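Local structure of sensor protein (Shewanella oneidensis, 3LIC) at residues Arg9-Leu14 with Val241-Val246; Ser19-Arg24 with Leu176-Ser181; Ser91-Arg96 with Glu139-Val144; Ile215-Phe220 with Ser233-Lys238. The protein is a putative membrane-bound histidine kinase that probably senses signals through an extracellular PDC-fold domain and passes them to its own kinase part. All coordinates share one frame; numbering follows the deposited sequence. Where two conformers were deposited one is given.

Contact 1 of 4, residues Arg9-Leu14 with Val241-Val246; sequences RLYENL and VYLASV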
loop_
_atom_site.group_PDB
_atom_site.type_symbol
_atom_site.label_atom_id
_atom_site.label_comp_id
_atom_site.label_asym_id
_atom_site.label_seq_id
_atom_site.Cartn_x
_atom_site.Cartn_y
_atom_site.Cartn_z
ATOM N N ARG A 9 11.004 29.790 -0.497
ATOM C CA ARG A 9 11.668 28.993 0.539
ATOM C C ARG A 9 10.718 27.900 1.028
ATOM O O ARG A 9 11.161 26.794 1.275
ATOM C CB ARG A 9 12.069 29.869 1.741
ATOM C CG ARG A 9 13.060 29.267 2.745
ATOM C CD ARG A 9 13.564 30.422 3.693
ATOM N NE ARG A 9 13.387 31.728 3.030
ATOM C CZ ARG A 9 13.058 32.853 3.654
ATOM N NH1 ARG A 9 12.905 32.848 4.959
ATOM N NH2 ARG A 9 12.887 33.993 2.977
ATOM N N LEU A 10 9.439 28.225 1.219
ATOM C CA LEU A 10 8.456 27.244 1.626
ATOM C C LEU A 10 8.391 26.072 0.650
ATOM O O LEU A 10 8.298 24.903 1.076
ATOM C CB LEU A 10 7.041 27.843 1.811
ATOM C CG LEU A 10 6.933 28.845 2.972
ATOM C CD1 LEU A 10 5.549 29.529 3.029
ATOM C CD2 LEU A 10 7.326 28.171 4.353
ATOM N N TYR A 11 8.409 26.369 -0.650
ATOM C CA TYR A 11 8.328 25.304 -1.656
ATOM C C TYR A 11 9.598 24.445 -1.671
ATOM O O TYR A 11 9.547 23.228 -1.992
ATOM C CB TYR A 11 8.065 25.857 -3.054
ATOM C CG TYR A 11 6.588 26.036 -3.354
ATOM C CD1 TYR A 11 5.670 24.984 -3.137
ATOM C CD2 TYR A 11 6.098 27.258 -3.853
ATOM C CE1 TYR A 11 4.325 25.167 -3.398
ATOM C CE2 TYR A 11 4.747 27.434 -4.144
ATOM C CZ TYR A 11 3.873 26.394 -3.918
ATOM O OH TYR A 11 2.561 26.561 -4.216
ATOM N N GLU A 12 10.738 25.069 -1.383
ATOM C CA GLU A 12 11.989 24.307 -1.435
ATOM C C GLU A 12 11.973 23.294 -0.297
ATOM O O GLU A 12 12.370 22.187 -0.477
ATOM C CB GLU A 12 13.205 25.237 -1.368
ATOM C CG GLU A 12 13.178 26.245 -2.520
ATOM C CD GLU A 12 14.391 27.166 -2.552
ATOM O OE1 GLU A 12 14.961 27.451 -1.456
ATOM O OE2 GLU A 12 14.744 27.609 -3.674
ATOM N N ASN A 13 11.448 23.691 0.857
ATOM C CA ASN A 13 11.405 22.832 2.017
ATOM C C ASN A 13 10.397 21.722 1.772
ATOM O O ASN A 13 10.673 20.581 2.061
ATOM C CB ASN A 13 11.011 23.600 3.269
ATOM C CG ASN A 13 12.068 24.607 3.700
ATOM O OD1 ASN A 13 13.192 24.597 3.211
ATOM N ND2 ASN A 13 11.693 25.504 4.608
ATOM N N LEU A 14 9.239 22.072 1.220
ATOM C CA LEU A 14 8.225 21.068 0.889
ATOM C C LEU A 14 8.801 20.089 -0.120
ATOM O O LEU A 14 8.484 18.901 -0.009
ATOM C CB LEU A 14 6.896 21.667 0.374
ATOM C CG LEU A 14 5.985 22.314 1.416
ATOM C CD1 LEU A 14 4.914 23.159 0.716
ATOM C CD2 LEU A 14 5.295 21.338 2.436
ATOM N N VAL A 241 -6.427 27.140 1.585
ATOM C CA VAL A 241 -5.327 27.047 0.601
ATOM C C VAL A 241 -4.118 26.286 1.166
ATOM O O VAL A 241 -3.652 26.597 2.276
ATOM C CB VAL A 241 -4.837 28.471 0.185
ATOM C CG1 VAL A 241 -3.911 28.403 -1.044
ATOM C CG2 VAL A 241 -6.034 29.328 -0.137
ATOM N N TYR A 242 -3.620 25.310 0.408
ATOM C CA TYR A 242 -2.421 24.558 0.768
ATOM C C TYR A 242 -1.318 24.885 -0.216
ATOM O O TYR A 242 -1.593 25.112 -1.382
ATOM C CB TYR A 242 -2.690 23.053 0.679
ATOM C CG TYR A 242 -3.619 22.546 1.735
ATOM C CD1 TYR A 242 -3.132 21.868 2.854
ATOM C CD2 TYR A 242 -4.971 22.730 1.618
ATOM C CE1 TYR A 242 -3.992 21.404 3.845
ATOM C CE2 TYR A 242 -5.817 22.290 2.567
ATOM C CZ TYR A 242 -5.337 21.624 3.679
ATOM O OH TYR A 242 -6.234 21.174 4.610
ATOM N N LEU A 243 -0.073 24.841 0.237
ATOM C CA LEU A 243 1.040 24.683 -0.659
ATOM C C LEU A 243 1.402 23.191 -0.654
ATOM O O LEU A 243 1.378 22.547 0.410
ATOM C CB LEU A 243 2.221 25.572 -0.186
ATOM C CG LEU A 243 2.314 27.014 -0.753
ATOM C CD1 LEU A 243 1.012 27.756 -0.770
ATOM C CD2 LEU A 243 3.392 27.788 -0.008
ATOM N N ALA A 244 1.702 22.624 -1.823
ATOM C CA ALA A 244 1.868 21.152 -1.956
ATOM C C ALA A 244 3.062 20.848 -2.823
ATOM O O ALA A 244 3.434 21.638 -3.719
ATOM C CB ALA A 244 0.656 20.531 -2.559
ATOM N N SER A 245 3.673 19.716 -2.552
ATOM C CA SER A 245 4.775 19.263 -3.335
ATOM C C SER A 245 4.554 17.801 -3.618
ATOM O O SER A 245 4.283 17.026 -2.702
ATOM C CB SER A 245 6.072 19.470 -2.571
ATOM O OG SER A 245 7.155 19.020 -3.315
ATOM N N VAL A 246 4.706 17.425 -4.888
ATOM C CA VAL A 246 4.442 16.096 -5.386
ATOM C C VAL A 246 5.787 15.522 -5.736
ATOM O O VAL A 246 6.555 16.167 -6.422
ATOM C CB VAL A 246 3.640 16.182 -6.711
ATOM C CG1 VAL A 246 3.449 14.779 -7.386
ATOM C CG2 VAL A 246 2.322 16.906 -6.501
#

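Contact 2 of 4, residues Ser19-Arg24 with Leu176-Ser181; sequences SHSASR and LGIAPS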
loop_
_atom_site.group_PDB
_atom_site.type_symbol
_atom_site.label_atom_id
_atom_site.label_comp_id
_atom_site.label_asym_id
_atom_site.label_seq_id
_atom_site.Cartn_x
_atom_site.Cartn_y
_atom_site.Cartn_z
ATOM N N SER A 19 10.308 14.622 -1.489
ATOM C CA SER A 19 11.385 13.810 -2.036
ATOM C C SER A 19 11.926 12.762 -1.046
ATOM O O SER A 19 12.111 11.623 -1.421
ATOM C CB SER A 19 12.529 14.722 -2.416
ATOM O OG SER A 19 13.579 13.940 -2.907
ATOM N N HIS A 20 12.230 13.168 0.194
ATOM C CA HIS A 20 12.629 12.231 1.270
ATOM C C HIS A 20 11.531 11.168 1.575
ATOM O O HIS A 20 11.825 9.984 1.752
ATOM C CB HIS A 20 13.002 12.978 2.566
ATOM C CG HIS A 20 14.310 13.737 2.482
ATOM N ND1 HIS A 20 14.569 14.693 1.512
ATOM C CD2 HIS A 20 15.421 13.701 3.264
ATOM C CE1 HIS A 20 15.775 15.205 1.696
ATOM N NE2 HIS A 20 16.315 14.617 2.749
ATOM N N SER A 21 10.288 11.616 1.661
ATOM C CA SER A 21 9.156 10.744 1.892
ATOM C C SER A 21 8.836 9.789 0.735
ATOM O O SER A 21 8.404 8.658 0.986
ATOM C CB SER A 21 7.936 11.573 2.184
ATOM O OG SER A 21 8.019 11.907 3.534
ATOM N N ALA A 22 9.015 10.237 -0.506
ATOM C CA ALA A 22 8.838 9.333 -1.654
ATOM C C ALA A 22 9.908 8.248 -1.542
ATOM O O ALA A 22 9.755 7.116 -1.944
ATOM C CB ALA A 22 8.995 10.124 -3.036
ATOM N N SER A 23 11.039 8.647 -1.030
ATOM C CA SER A 23 12.152 7.775 -0.849
ATOM C C SER A 23 11.906 6.671 0.185
ATOM O O SER A 23 12.211 5.501 -0.057
ATOM C CB SER A 23 13.311 8.635 -0.334
ATOM O OG SER A 23 14.478 8.245 -0.931
ATOM N N ARG A 24 11.489 7.062 1.368
ATOM C CA ARG A 24 11.081 6.133 2.421
ATOM C C ARG A 24 10.072 5.146 1.860
ATOM O O ARG A 24 10.150 3.944 2.077
ATOM C CB ARG A 24 10.422 6.903 3.576
ATOM C CG ARG A 24 11.279 8.095 4.073
ATOM C CD ARG A 24 10.987 8.579 5.508
ATOM N NE ARG A 24 12.090 9.453 5.873
ATOM C CZ ARG A 24 12.048 10.780 5.936
ATOM N NH1 ARG A 24 10.914 11.437 5.752
ATOM N NH2 ARG A 24 13.160 11.439 6.227
ATOM N N LEU A 176 6.803 7.019 6.590
ATOM C CA LEU A 176 7.222 8.058 5.629
ATOM C C LEU A 176 7.741 9.327 6.305
ATOM O O LEU A 176 8.484 10.084 5.672
ATOM C CB LEU A 176 6.083 8.438 4.685
ATOM C CG LEU A 176 6.036 7.589 3.388
ATOM C CD1 LEU A 176 6.287 6.048 3.638
ATOM C CD2 LEU A 176 4.726 7.895 2.616
ATOM N N GLY A 177 7.376 9.543 7.572
ATOM C CA GLY A 177 7.968 10.618 8.369
ATOM C C GLY A 177 7.251 11.943 8.110
ATOM O O GLY A 177 7.891 12.956 8.017
ATOM N N ILE A 178 5.925 11.894 7.960
ATOM C CA ILE A 178 5.067 12.981 7.585
ATOM C C ILE A 178 3.797 12.834 8.452
ATOM O O ILE A 178 3.242 11.700 8.653
ATOM C CB ILE A 178 4.631 12.894 6.067
ATOM C CG1 ILE A 178 5.826 12.777 5.126
ATOM C CG2 ILE A 178 3.975 14.153 5.619
ATOM C CD1 ILE A 178 6.824 14.016 5.167
ATOM N N ALA A 179 3.303 13.965 8.956
ATOM C CA ALA A 179 2.129 13.948 9.798
ATOM C C ALA A 179 0.961 13.457 8.950
ATOM O O ALA A 179 0.846 13.826 7.821
ATOM C CB ALA A 179 1.875 15.348 10.352
ATOM N N PRO A 180 0.080 12.600 9.506
ATOM C CA PRO A 180 -1.007 12.102 8.670
ATOM C C PRO A 180 -1.768 13.191 7.890
ATOM O O PRO A 180 -2.111 12.970 6.729
ATOM C CB PRO A 180 -1.970 11.425 9.675
ATOM C CG PRO A 180 -1.138 11.118 10.896
ATOM C CD PRO A 180 0.132 11.969 10.840
ATOM N N SER A 181 -2.089 14.325 8.517
ATOM C CA SER A 181 -2.919 15.331 7.826
ATOM C C SER A 181 -2.176 16.013 6.657
ATOM O O SER A 181 -2.790 16.675 5.835
ATOM C CB SER A 181 -3.475 16.408 8.800
ATOM O OG SER A 181 -2.383 17.154 9.293
#

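Contact 3 of 4, residues Ser91-Arg96 with Glu139-Val144; sequences SPYVYR and EGAGNV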
loop_
_atom_site.group_PDB
_atom_site.type_symbol
_atom_site.label_atom_id
_atom_site.label_comp_id
_atom_site.label_asym_id
_atom_site.label_seq_id
_atom_site.Cartn_x
_atom_site.Cartn_y
_atom_site.Cartn_z
ATOM N N SER A 91 -6.070 -20.795 3.160
ATOM C CA SER A 91 -5.238 -19.623 3.138
ATOM C C SER A 91 -4.802 -19.149 4.510
ATOM O O SER A 91 -5.222 -18.107 5.010
ATOM C CB SER A 91 -5.868 -18.531 2.284
ATOM O OG SER A 91 -5.232 -17.272 2.470
ATOM N N PRO A 92 -3.871 -19.905 5.111
ATOM C CA PRO A 92 -3.230 -19.420 6.345
ATOM C C PRO A 92 -2.787 -17.955 6.232
ATOM O O PRO A 92 -2.245 -17.556 5.210
ATOM C CB PRO A 92 -2.002 -20.306 6.449
ATOM C CG PRO A 92 -2.454 -21.623 5.719
ATOM C CD PRO A 92 -3.278 -21.164 4.591
ATOM N N TYR A 93 -2.942 -17.192 7.305
ATOM C CA TYR A 93 -2.652 -15.770 7.284
ATOM C C TYR A 93 -2.319 -15.320 8.691
ATOM O O TYR A 93 -3.026 -15.676 9.623
ATOM C CB TYR A 93 -3.928 -15.045 6.810
ATOM C CG TYR A 93 -3.875 -13.548 6.890
ATOM C CD1 TYR A 93 -2.976 -12.806 6.085
ATOM C CD2 TYR A 93 -4.751 -12.847 7.725
ATOM C CE1 TYR A 93 -2.928 -11.404 6.157
ATOM C CE2 TYR A 93 -4.715 -11.458 7.780
ATOM C CZ TYR A 93 -3.809 -10.756 7.021
ATOM O OH TYR A 93 -3.837 -9.384 7.085
ATOM N N VAL A 94 -1.209 -14.618 8.883
ATOM C CA VAL A 94 -0.868 -14.042 10.190
ATOM C C VAL A 94 -0.784 -12.503 10.099
ATOM O O VAL A 94 -0.301 -11.961 9.102
ATOM C CB VAL A 94 0.468 -14.634 10.758
ATOM C CG1 VAL A 94 0.929 -13.881 12.030
ATOM C CG2 VAL A 94 0.358 -16.147 11.006
ATOM N N TYR A 95 -1.236 -11.785 11.124
ATOM C CA TYR A 95 -1.226 -10.303 11.070
ATOM C C TYR A 95 -0.908 -9.780 12.474
ATOM O O TYR A 95 -1.056 -10.527 13.461
ATOM C CB TYR A 95 -2.542 -9.700 10.492
ATOM C CG TYR A 95 -3.797 -9.866 11.363
ATOM C CD1 TYR A 95 -4.206 -8.872 12.270
ATOM C CD2 TYR A 95 -4.568 -11.039 11.270
ATOM C CE1 TYR A 95 -5.409 -9.059 13.118
ATOM C CE2 TYR A 95 -5.735 -11.231 12.034
ATOM C CZ TYR A 95 -6.154 -10.245 12.951
ATOM O OH TYR A 95 -7.317 -10.530 13.672
ATOM N N ARG A 96 -0.366 -8.554 12.552
ATOM C CA ARG A 96 -0.071 -7.976 13.873
ATOM C C ARG A 96 -1.306 -7.274 14.489
ATOM O O ARG A 96 -1.969 -6.498 13.832
ATOM C CB ARG A 96 1.257 -7.177 13.926
ATOM C CG ARG A 96 1.235 -5.698 13.664
ATOM C CD ARG A 96 2.585 -5.236 12.960
ATOM N NE ARG A 96 3.714 -5.819 13.663
ATOM C CZ ARG A 96 4.811 -6.358 13.139
ATOM N NH1 ARG A 96 5.040 -6.427 11.857
ATOM N NH2 ARG A 96 5.715 -6.825 13.963
ATOM N N GLU A 139 -11.863 -6.891 5.513
ATOM C CA GLU A 139 -12.909 -7.261 6.432
ATOM C C GLU A 139 -12.978 -8.733 6.625
ATOM O O GLU A 139 -13.144 -9.492 5.651
ATOM C CB GLU A 139 -14.263 -6.827 5.891
ATOM C CG GLU A 139 -15.407 -7.459 6.692
ATOM C CD GLU A 139 -16.529 -6.484 6.914
ATOM O OE1 GLU A 139 -17.467 -6.482 6.080
ATOM O OE2 GLU A 139 -16.468 -5.674 7.870
ATOM N N GLY A 140 -12.867 -9.189 7.874
ATOM C CA GLY A 140 -12.999 -10.640 8.069
ATOM C C GLY A 140 -11.622 -11.240 8.239
ATOM O O GLY A 140 -11.473 -12.395 8.607
ATOM N N ALA A 141 -10.588 -10.453 8.037
ATOM C CA ALA A 141 -9.258 -11.011 8.191
ATOM C C ALA A 141 -8.479 -9.987 8.908
ATOM O O ALA A 141 -8.585 -9.893 10.111
ATOM C CB ALA A 141 -8.607 -11.377 6.853
ATOM N N GLY A 142 -7.697 -9.204 8.195
ATOM C CA GLY A 142 -6.879 -8.191 8.836
ATOM C C GLY A 142 -7.767 -7.163 9.496
ATOM O O GLY A 142 -7.384 -6.609 10.498
ATOM N N ASN A 143 -8.962 -6.913 8.943
ATOM C CA ASN A 143 -9.857 -5.882 9.481
ATOM C C ASN A 143 -9.233 -4.490 9.614
ATOM O O ASN A 143 -9.518 -3.777 10.560
ATOM C CB ASN A 143 -10.421 -6.320 10.846
ATOM C CG ASN A 143 -11.462 -7.392 10.692
ATOM O OD1 ASN A 143 -11.507 -8.327 11.464
ATOM N ND2 ASN A 143 -12.268 -7.303 9.658
ATOM N N VAL A 144 -8.325 -4.139 8.717
ATOM C CA VAL A 144 -7.900 -2.799 8.635
ATOM C C VAL A 144 -7.736 -2.409 7.168
ATOM O O VAL A 144 -7.779 -3.258 6.297
ATOM C CB VAL A 144 -6.557 -2.613 9.338
ATOM C CG1 VAL A 144 -6.617 -3.030 10.890
ATOM C CG2 VAL A 144 -5.478 -3.398 8.575
HETATM O O HOH W 1 -8.885 -12.272 12.427
#

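Contact 4 of 4, residues Ile215-Phe220 with Ser233-Lys238; sequences IKNIAF and SFVDDK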
loop_
_atom_site.group_PDB
_atom_site.type_symbol
_atom_site.label_atom_id
_atom_site.label_comp_id
_atom_site.label_asym_id
_atom_site.label_seq_id
_atom_site.Cartn_x
_atom_site.Cartn_y
_atom_site.Cartn_z
ATOM N N ILE A 215 -11.184 26.795 -10.213
ATOM C CA ILE A 215 -10.136 27.484 -11.015
ATOM C C ILE A 215 -8.762 27.425 -10.365
ATOM O O ILE A 215 -7.769 27.240 -11.029
ATOM C CB ILE A 215 -10.484 28.984 -11.293
ATOM C CG1 ILE A 215 -11.532 29.066 -12.379
ATOM C CG2 ILE A 215 -9.244 29.744 -11.780
ATOM C CD1 ILE A 215 -11.167 28.187 -13.601
ATOM N N LYS A 216 -8.731 27.586 -9.050
ATOM C CA LYS A 216 -7.504 27.527 -8.286
ATOM C C LYS A 216 -6.788 26.197 -8.329
ATOM O O LYS A 216 -5.575 26.161 -8.146
ATOM C CB LYS A 216 -7.780 27.971 -6.869
ATOM C CG LYS A 216 -8.501 29.305 -6.878
ATOM C CD LYS A 216 -8.763 29.877 -5.494
ATOM C CE LYS A 216 -10.247 29.882 -5.243
ATOM N NZ LYS A 216 -10.556 30.689 -4.035
ATOM N N ASN A 217 -7.487 25.104 -8.636
ATOM C CA ASN A 217 -6.832 23.786 -8.573
ATOM C C ASN A 217 -6.255 23.290 -9.853
ATOM O O ASN A 217 -5.660 22.220 -9.900
ATOM C CB ASN A 217 -7.750 22.720 -8.007
ATOM C CG ASN A 217 -8.147 23.007 -6.569
ATOM O OD1 ASN A 217 -7.506 23.798 -5.853
ATOM N ND2 ASN A 217 -9.239 22.387 -6.145
ATOM N N ILE A 218 -6.415 24.077 -10.904
ATOM C CA ILE A 218 -6.031 23.620 -12.226
ATOM C C ILE A 218 -4.588 23.188 -12.287
ATOM O O ILE A 218 -4.307 22.094 -12.779
ATOM C CB ILE A 218 -6.306 24.680 -13.310
ATOM C CG1 ILE A 218 -7.813 24.962 -13.360
ATOM C CG2 ILE A 218 -5.671 24.231 -14.697
ATOM C CD1 ILE A 218 -8.227 26.014 -14.418
ATOM N N ALA A 219 -3.660 24.035 -11.820
ATOM C CA ALA A 219 -2.240 23.689 -11.931
ATOM C C ALA A 219 -1.911 22.453 -11.083
ATOM O O ALA A 219 -1.090 21.616 -11.473
ATOM C CB ALA A 219 -1.337 24.875 -11.561
ATOM N N PHE A 220 -2.538 22.333 -9.914
ATOM C CA PHE A 220 -2.326 21.140 -9.099
ATOM C C PHE A 220 -2.872 19.928 -9.881
ATOM O O PHE A 220 -2.190 18.917 -10.041
ATOM C CB PHE A 220 -2.981 21.302 -7.710
ATOM C CG PHE A 220 -2.637 20.205 -6.743
ATOM C CD1 PHE A 220 -1.336 19.792 -6.596
ATOM C CD2 PHE A 220 -3.644 19.570 -5.989
ATOM C CE1 PHE A 220 -0.990 18.781 -5.725
ATOM C CE2 PHE A 220 -3.318 18.543 -5.100
ATOM C CZ PHE A 220 -1.970 18.143 -4.964
ATOM N N SER A 233 -0.063 25.120 -5.434
ATOM C CA SER A 233 -1.050 25.185 -4.398
ATOM C C SER A 233 -2.406 24.703 -4.868
ATOM O O SER A 233 -2.583 24.241 -6.024
ATOM C CB SER A 233 -1.167 26.576 -3.782
ATOM O OG SER A 233 -1.391 27.489 -4.794
ATOM N N PHE A 234 -3.340 24.754 -3.920
ATOM C CA PHE A 234 -4.686 24.263 -4.144
ATOM C C PHE A 234 -5.550 24.609 -2.953
ATOM O O PHE A 234 -5.002 24.979 -1.910
ATOM C CB PHE A 234 -4.685 22.758 -4.457
ATOM C CG PHE A 234 -4.658 21.896 -3.262
ATOM C CD1 PHE A 234 -5.823 21.648 -2.548
ATOM C CD2 PHE A 234 -3.484 21.284 -2.862
ATOM C CE1 PHE A 234 -5.812 20.820 -1.454
ATOM C CE2 PHE A 234 -3.474 20.474 -1.770
ATOM C CZ PHE A 234 -4.648 20.239 -1.065
ATOM N N VAL A 235 -6.876 24.578 -3.151
ATOM C CA VAL A 235 -7.867 24.688 -2.053
ATOM C C VAL A 235 -8.630 23.359 -1.809
ATOM O O VAL A 235 -8.869 22.561 -2.746
ATOM C CB VAL A 235 -8.905 25.844 -2.275
ATOM C CG1 VAL A 235 -8.207 27.113 -2.701
ATOM C CG2 VAL A 235 -9.941 25.442 -3.308
ATOM N N ASP A 236 -8.998 23.114 -0.553
ATOM C CA ASP A 236 -9.849 21.965 -0.246
ATOM C C ASP A 236 -11.293 22.459 -0.226
ATOM O O ASP A 236 -11.545 23.642 -0.535
ATOM C CB ASP A 236 -9.453 21.273 1.066
ATOM C CG ASP A 236 -9.711 22.130 2.306
ATOM O OD1 ASP A 236 -10.250 23.277 2.249
ATOM O OD2 ASP A 236 -9.335 21.635 3.378
ATOM N N ASP A 237 -12.228 21.574 0.155
ATOM C CA ASP A 237 -13.666 21.910 0.218
ATOM C C ASP A 237 -14.024 23.090 1.158
ATOM O O ASP A 237 -14.955 23.857 0.869
ATOM C CB ASP A 237 -14.466 20.653 0.565
ATOM C CG ASP A 237 -13.873 19.393 -0.089
ATOM O OD1 ASP A 237 -13.451 19.498 -1.272
ATOM O OD2 ASP A 237 -13.811 18.308 0.570
ATOM N N LYS A 238 -13.311 23.256 2.271
ATOM C CA LYS A 238 -13.641 24.346 3.187
ATOM C C LYS A 238 -13.009 25.640 2.732
ATOM O O LYS A 238 -13.151 26.688 3.385
ATOM C CB LYS A 238 -13.203 24.026 4.614
ATOM C CG LYS A 238 -14.028 22.899 5.298
ATOM C CD LYS A 238 -13.375 21.466 5.186
ATOM C CE LYS A 238 -13.637 20.602 6.466
ATOM N NZ LYS A 238 -15.067 20.605 6.954
HETATM O O HOH W 2 -3.346 24.224 -8.643
#

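Contact 1 of 4, residues Arg9-Leu14 with Val241-Val246
The long N-terminal helix of this PDC-fold sensor lies across one face of the five-stranded antiparallel sheet, and residues 9-14 meet strand residues 241-246 there. The segment axes pass 8.1 Å apart at 41°, and the contact is mainly apolar, with no hydrogen bond between the segments. The first strand residue to engage the helix is Leu243, whose side chain meets three helix residues at different points along its length. Its CG sits 3.6 Å from Tyr11 CZ, while its CD2 rises over one face of the tyrosine ring near the rim and also lies 4.1 Å from Leu10 CB. Nearer the backbone, Leu243 CB is 3.7 Å from Leu14 CD1. An alanine in place of Tyr11 would lose the ring that covers Leu243 and would probably loosen the fit of the helix on this strand. Ala244 turns its methyl away from the helix, yet its carbonyl O comes 3.7 Å from Tyr11 CE1, at the ring edge. At Ser245 helix and strand draw close, and OG, anti to the backbone N, is satisfied by Gln231 and Ser18. Beside it, Ser245 CB rests 3.8 Å from Leu14 CB.

Contact 2 of 4, residues Ser19-Arg24 with Leu176-Ser181
Helix residues 19-24 run past the point where the short helix 172-176 ends, and the two backbones come close: Ser21 CA and Leu176 CA are 5.0 Å apart. Gly177 adopts a positive phi of 84°, as the C' residue of a Schellman motif, and the chain then leaves in extended form through Ile178. This turn presents the carbonyl of Leu176 to the long helix, where two side chains one helical turn apart converge on it. Ser21 OG, placed beside its own backbone N, donates to Leu176 O at 2.8 Å, although the position of this hydroxyl is less certain than the rest. From the other residue, Arg24 NH1 donates to the same Leu176 O over 2.8 Å, nearly straight at 165°. The acceptor lies in the guanidinium plane at its edge, whereas NH1 stands above the carbonyl plane. The arginine chain is extended from CG to NE, which carries its positive group to the C-terminal end of the short helix, where the negative end of the helix dipole would probably favour it. In the conformer described, a CB on Gly177 would also come too near Arg24 NH1. Leu176 CG lies 3.5 Å from the backbone O of Ser21. The arrangement is a Schellman-capped helix end docked on the long helix, at the passage between the two sheets, consistent with a double-PDC sensor.

Contact 3 of 4, residues Ser91-Arg96 with Glu139-Val144
Two tyrosines from one side of strand 92-96 hold the loop that connects strands 131-137 and 145-153 within the first, six-stranded PDC module. Gly142 is the centre of the grip. Its CA lies 4.3 Å from the centroid of the Tyr95 ring and only 7° from the ring normal, a CH-pi contact over the middle of the face. The same Gly142 CA is 3.7 Å from Tyr93 OH, so that a CB at this position would strike the hydroxyl. Tyr93 also touches the preceding residue, its CE2 standing 4.0 Å from Ala141 CB. The first torsions differ: with CG anti to the backbone N (chi1 173°), Tyr93 brings OH and CE2 to Gly142 and Ala141, while Tyr95, in the crowded position (chi1 68°), lays its face against Gly142 CA. Farther out, Tyr93 OH is hydrogen-bonded to Asp166 and Gly142 N to Asp138, which would help to hold ring and loop in place. A 1,2-ethanediol molecule, probably from the crystallisation liquor, lies about 4 Å from the Tyr93 side chain. Asn102 hydrogen-bonds to Tyr95 OH, which is also 2.7 Å from a water that donates a weak bond of 3.3 Å to Ala141 O.

Contact 4 of 4, residues Ile215-Phe220 with Ser233-Lys238
Phe220 and Phe234 point the same way, with their planes only 11° from parallel and their centroids 4.8 Å apart. They are slid so far that the rings barely overlap: Phe234 CD2 sits over the rim of one face of Phe220, 3.5 Å from Phe220 CE2. Phe220 reaches this position with CG anti to its backbone N, while Phe234 uses the crowded position between N and carbonyl carbon. Against this near-parallel pair the amide of Asn217 stands steeply, 73° from the Phe234 ring, with OD1 near the ring edge. That oxygen accepts from Val235 N at 2.9 Å, almost straight at 162° and in the carbonyl plane of the amide. Asn217 ND2 adds a weak bond of 3.4 Å to Val235 O, but its stronger partner is the carbonyl of Asp211. An alanine in place of Asn217 would lose both amide bonds to Val235 and that to Asp211 O, and would probably loosen the hold of this turn on the strand edge. Lys216 contributes its aliphatic part, CD lying 4.0 Å from Val235 CG1. A water completes the join, donating to Lys216 O and Ser233 O and accepting from Phe220 N. Here the turn into helix 218-226 closes on edge strand 230-235 of the five-stranded antiparallel sheet, and amide and water take up backbone groups that no strand of the chain pairs with.

In the fold
Contacts 1 and 4 lie on the five-stranded sheet and contact 2 in the loop leading into it, while contact 3 belongs to the six-stranded sheet, its centre 38 Å from those of contacts 1 and 4. Contacts 1 and 2 both use helix 2-46, their centres 13 Å apart. Contacts 1 and 4 touch directly, through neighbouring strands 241-248 and 230-235. Along the chain, contact 1 spans all the others; contact 2 encloses contact 3 and closes before contact 4 opens. The long helix thus links the chain's start to its late strands and also to the passage between the sheets, a layout through which a change in one module could plausibly reach the other.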